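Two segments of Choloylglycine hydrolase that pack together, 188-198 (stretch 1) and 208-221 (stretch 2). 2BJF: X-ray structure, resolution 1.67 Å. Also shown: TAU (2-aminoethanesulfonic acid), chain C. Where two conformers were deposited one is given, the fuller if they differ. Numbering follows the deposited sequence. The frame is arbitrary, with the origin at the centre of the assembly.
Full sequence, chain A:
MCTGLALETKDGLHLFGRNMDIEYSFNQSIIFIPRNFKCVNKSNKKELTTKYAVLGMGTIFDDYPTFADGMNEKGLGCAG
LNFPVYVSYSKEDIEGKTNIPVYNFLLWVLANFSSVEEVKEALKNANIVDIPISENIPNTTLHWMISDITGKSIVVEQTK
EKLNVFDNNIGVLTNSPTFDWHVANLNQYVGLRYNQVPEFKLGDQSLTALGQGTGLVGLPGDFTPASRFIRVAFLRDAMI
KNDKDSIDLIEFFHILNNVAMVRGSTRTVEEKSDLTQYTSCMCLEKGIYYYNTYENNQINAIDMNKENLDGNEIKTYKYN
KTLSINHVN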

# COMPACT_ATOMS: atom_id res chain seq x y z
N GLN A 188 -8.82 4.28 9.02
CA GLN A 188 -7.47 4.44 8.48
C GLN A 188 -7.47 5.05 7.08
O GLN A 188 -6.43 5.52 6.60
CB GLN A 188 -6.72 3.10 8.46
CG GLN A 188 -6.28 2.61 9.84
CD GLN A 188 -5.40 3.61 10.57
OE1 GLN A 188 -5.77 4.12 11.64
NE2 GLN A 188 -4.23 3.91 10.01
N TYR A 189 -8.63 5.06 6.44
CA TYR A 189 -8.76 5.52 5.05
C TYR A 189 -9.55 6.82 4.89
O TYR A 189 -10.07 7.11 3.80
CB TYR A 189 -9.35 4.40 4.19
CG TYR A 189 -8.50 3.15 4.21
CD1 TYR A 189 -7.43 3.00 3.33
CD2 TYR A 189 -8.73 2.13 5.14
CE1 TYR A 189 -6.63 1.86 3.35
CE2 TYR A 189 -7.94 0.99 5.17
CZ TYR A 189 -6.90 0.86 4.28
OH TYR A 189 -6.11 -0.26 4.31
N VAL A 190 -9.61 7.62 5.95
CA VAL A 190 -10.28 8.93 5.91
C VAL A 190 -9.66 9.88 4.88
O VAL A 190 -10.29 10.85 4.46
CB VAL A 190 -10.34 9.62 7.31
CG1 VAL A 190 -11.23 8.84 8.27
CG2 VAL A 190 -8.94 9.80 7.90
N GLY A 191 -8.42 9.59 4.48
CA GLY A 191 -7.69 10.41 3.52
C GLY A 191 -7.98 10.12 2.05
O GLY A 191 -7.42 10.77 1.17
N LEU A 192 -8.85 9.14 1.79
CA LEU A 192 -9.24 8.79 0.42
C LEU A 192 -10.11 9.88 -0.22
O LEU A 192 -10.90 10.52 0.47
CB LEU A 192 -9.97 7.45 0.37
CG LEU A 192 -9.21 6.15 0.70
CD1 LEU A 192 -10.18 4.98 0.69
CD2 LEU A 192 -8.05 5.90 -0.26
N ARG A 193 -9.96 10.06 -1.53
CA ARG A 193 -10.74 11.05 -2.28
C ARG A 193 -11.20 10.48 -3.62
O ARG A 193 -10.42 9.86 -4.34
CB ARG A 193 -9.92 12.32 -2.51
CG ARG A 193 -9.75 13.20 -1.28
CD ARG A 193 -8.90 14.42 -1.57
NE ARG A 193 -7.47 14.10 -1.66
CZ ARG A 193 -6.51 15.00 -1.84
NH1 ARG A 193 -6.80 16.29 -1.96
NH2 ARG A 193 -5.24 14.61 -1.90
N TYR A 194 -12.48 10.68 -3.94
CA TYR A 194 -13.03 10.21 -5.20
C TYR A 194 -12.71 11.18 -6.33
O TYR A 194 -12.63 10.80 -7.50
CB TYR A 194 -14.55 10.00 -5.10
CG TYR A 194 -14.98 9.20 -3.90
CD1 TYR A 194 -14.40 7.96 -3.60
CD2 TYR A 194 -15.98 9.68 -3.05
CE1 TYR A 194 -14.80 7.23 -2.49
CE2 TYR A 194 -16.38 8.95 -1.93
CZ TYR A 194 -15.79 7.73 -1.66
OH TYR A 194 -16.18 7.00 -0.57
N ASN A 195 -12.54 12.45 -5.96
CA ASN A 195 -12.23 13.51 -6.92
C ASN A 195 -10.76 13.48 -7.33
O ASN A 195 -9.87 13.34 -6.48
CB ASN A 195 -12.59 14.88 -6.34
CG ASN A 195 -14.09 15.04 -6.13
OD1 ASN A 195 -14.90 14.36 -6.76
ND2 ASN A 195 -14.46 15.95 -5.23
N GLN A 196 -10.52 13.63 -8.63
CA GLN A 196 -9.17 13.64 -9.19
C GLN A 196 -8.29 14.71 -8.54
O GLN A 196 -8.73 15.85 -8.33
CB GLN A 196 -9.24 13.86 -10.70
CG GLN A 196 -7.89 13.94 -11.42
CD GLN A 196 -7.18 12.60 -11.54
OE1 GLN A 196 -7.51 11.63 -10.86
NE2 GLN A 196 -6.19 12.54 -12.42
N VAL A 197 -7.07 14.32 -8.19
CA VAL A 197 -6.04 15.26 -7.76
C VAL A 197 -5.10 15.46 -8.96
O VAL A 197 -4.26 14.60 -9.24
CB VAL A 197 -5.27 14.77 -6.51
CG1 VAL A 197 -4.27 15.82 -6.04
CG2 VAL A 197 -6.24 14.43 -5.39
N PRO A 198 -5.25 16.58 -9.68
CA PRO A 198 -4.55 16.78 -10.96
C PRO A 198 -3.07 17.14 -10.84
O PRO A 198 -2.30 16.86 -11.76
CB PRO A 198 -5.32 17.94 -11.60
CG PRO A 198 -5.85 18.72 -10.45
CD PRO A 198 -6.12 17.73 -9.35
N THR A 208 2.45 16.01 -11.91
CA THR A 208 1.18 15.99 -12.65
C THR A 208 0.57 14.59 -12.65
O THR A 208 1.28 13.59 -12.83
CB THR A 208 1.35 16.52 -14.10
OG1 THR A 208 0.10 16.45 -14.80
CG2 THR A 208 2.41 15.74 -14.88
N ALA A 209 -0.74 14.52 -12.42
CA ALA A 209 -1.47 13.26 -12.49
C ALA A 209 -1.29 12.65 -13.87
O ALA A 209 -1.46 13.33 -14.88
CB ALA A 209 -2.94 13.49 -12.19
N LEU A 210 -0.93 11.37 -13.91
CA LEU A 210 -0.66 10.70 -15.18
C LEU A 210 -1.89 10.00 -15.74
O LEU A 210 -1.90 9.59 -16.90
CB LEU A 210 0.52 9.74 -15.05
CG LEU A 210 1.86 10.36 -14.62
CD1 LEU A 210 2.96 9.32 -14.63
CD2 LEU A 210 2.26 11.55 -15.48
N GLY A 211 -2.92 9.88 -14.91
CA GLY A 211 -4.20 9.31 -15.31
C GLY A 211 -5.24 9.56 -14.24
O GLY A 211 -4.94 10.09 -13.17
N GLN A 212 -6.48 9.15 -14.53
CA GLN A 212 -7.57 9.30 -13.57
C GLN A 212 -7.42 8.34 -12.40
O GLN A 212 -6.95 7.21 -12.57
CB GLN A 212 -8.93 9.08 -14.25
CG GLN A 212 -9.34 10.17 -15.23
CD GLN A 212 -9.46 11.55 -14.59
OE1 GLN A 212 -9.06 12.55 -15.19
NE2 GLN A 212 -10.00 11.61 -13.38
N GLY A 213 -7.80 8.80 -11.21
CA GLY A 213 -7.85 7.96 -10.02
C GLY A 213 -6.82 8.23 -8.93
O GLY A 213 -6.66 7.43 -8.02
N THR A 214 -6.14 9.37 -9.03
CA THR A 214 -5.05 9.69 -8.09
C THR A 214 -5.50 9.90 -6.65
O THR A 214 -4.70 9.77 -5.72
CB THR A 214 -4.23 10.91 -8.56
OG1 THR A 214 -5.10 12.03 -8.75
CG2 THR A 214 -3.49 10.59 -9.86
N GLY A 215 -6.78 10.22 -6.46
CA GLY A 215 -7.32 10.46 -5.13
C GLY A 215 -7.45 9.21 -4.27
O GLY A 215 -7.45 9.30 -3.04
N LEU A 216 -7.55 8.05 -4.91
CA LEU A 216 -7.74 6.78 -4.20
C LEU A 216 -6.46 5.95 -4.03
O LEU A 216 -6.51 4.83 -3.53
CB LEU A 216 -8.82 5.92 -4.88
CG LEU A 216 -10.28 6.34 -4.78
CD1 LEU A 216 -11.16 5.26 -5.39
CD2 LEU A 216 -10.70 6.61 -3.34
N VAL A 217 -5.32 6.51 -4.43
CA VAL A 217 -4.04 5.83 -4.22
C VAL A 217 -3.87 5.50 -2.73
O VAL A 217 -4.08 6.36 -1.87
CB VAL A 217 -2.85 6.65 -4.78
CG1 VAL A 217 -1.52 6.01 -4.44
CG2 VAL A 217 -2.99 6.81 -6.30
N GLY A 218 -3.55 4.24 -2.45
CA GLY A 218 -3.51 3.73 -1.08
C GLY A 218 -4.61 2.72 -0.80
O GLY A 218 -4.55 1.99 0.19
N LEU A 219 -5.62 2.67 -1.67
CA LEU A 219 -6.67 1.66 -1.57
C LEU A 219 -6.05 0.28 -1.76
O LEU A 219 -5.30 0.07 -2.72
CB LEU A 219 -7.77 1.91 -2.61
CG LEU A 219 -9.10 1.16 -2.46
CD1 LEU A 219 -9.94 1.74 -1.33
CD2 LEU A 219 -9.88 1.20 -3.77
N PRO A 220 -6.32 -0.67 -0.83
CA PRO A 220 -5.74 -2.01 -0.95
C PRO A 220 -6.36 -2.82 -2.08
O PRO A 220 -7.58 -2.81 -2.25
CB PRO A 220 -6.04 -2.64 0.41
CG PRO A 220 -7.23 -1.93 0.92
CD PRO A 220 -7.17 -0.53 0.36
N GLY A 221 -5.52 -3.52 -2.85
CA GLY A 221 -5.97 -4.22 -4.06
C GLY A 221 -6.02 -5.73 -4.04
O GLY A 221 -6.39 -6.35 -5.04
C1 TAU C . -6.30 10.86 -17.64
C2 TAU C . -7.14 10.02 -18.09
N1 TAU C . -5.69 11.87 -17.28
S TAU C . -6.76 8.51 -18.24
O1 TAU C . -5.35 8.37 -18.69
O2 TAU C . -6.92 7.82 -16.94
O3 TAU C . -7.65 7.89 -19.24
O HOH W 1 -6.54 11.39 -1.35
O HOH W 2 -9.29 10.08 -7.82
O HOH W 3 -10.48 10.56 -10.45
O HOH W 4 -3.28 16.39 -14.41

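Stretches 188-198 and 208-221 pack as two irregular segments and bury 704 Å² between them, both sides summed. They are joined by six direct hydrogen bonds, a small group of apolar contacts and several waters.

Two of the hydrogen bonds run from backbone to backbone. Arg193 N donates to Gly215 O at 3.0 Å. Ala209 N donates to Pro198 O at 2.9 Å, and its angle of 175° is nearly straight. These bonds lie where the chains come close: the CA atoms of Arg193 and Gly215 are 4.5 Å apart, and those of Pro198 and Ala209 are 4.9 Å apart.

The side chain of Gln196 makes three more. Its CA-to-CB bond points sideways, but with chi1 t and chi2 p its end comes nearer to stretch 2. There the amide works in both senses. Gln196 NE2 donates to Gly211 O at 2.9 Å. Gln196 OE1 accepts from Gly213 N at 2.9 Å and from Thr214 N at 3.2 Å. A primary amide suits this place because it offers a donor and an acceptor to a backbone that presents both. Gln196 NE2 also lies 3.4 Å from Ala209 CB, which points toward stretch 1.

Thr214 supplies the sixth bond. Its CA-to-CB bond points toward stretch 1, chi1 is p, and Thr214 OG1 donates to Val197 O at 2.7 Å. The short side chain places its hydroxyl directly at the backbone of the other stretch.

The apolar contacts centre on leucines. Leu192 is buried, and its side chain ends nearer to stretch 2 than it starts. Leu192 CB is 3.9 Å from Leu216 CD2, and Leu192 CD1 is 3.8 Å from Leu219 CD1. Leu216 CD2 also lies 3.9 Å from Tyr194 CD1 and 3.4 Å from Arg193 O. Branched apolar side chains fill this space without needing polar partners. The CA-to-CB bond of Tyr189 points toward stretch 2. Tyr189 CE1 lies 3.9 Å from Pro220 CD, and Gly218 O meets the ring edge, 3.8 Å from Tyr189 CE1.

Glycine matters at three places. At Gly213 and Gly218 the backbone angles would jam a CB against the preceding carbonyl. At Gly215 a CB would point toward stretch 1 and clash with Arg193 O and Asn195 O. Its absence lets Gly215 CA approach Arg193 O to 3.3 Å in a CA-H...O contact. Gly218 lies in the type II turn from Leu216 to Leu219, closed by Leu219 N to Leu216 O at 3.0 Å.

Waters fill gaps between the stretches. Water 1 accepts from Arg193 NE at 2.9 Å and lies 2.8 Å from Gly215 O. Water 2 accepts from Gly215 N at 2.9 Å and bonds weakly to Tyr194 O at 3.4 Å. Water 3 donates to Gln196 OE1 at 3.2 Å and accepts a weak bond from Gln212 NE2 at 3.1 Å.

Taurine binds beside the contact, where Gln212 N donates to TAU O2 at 2.8 Å.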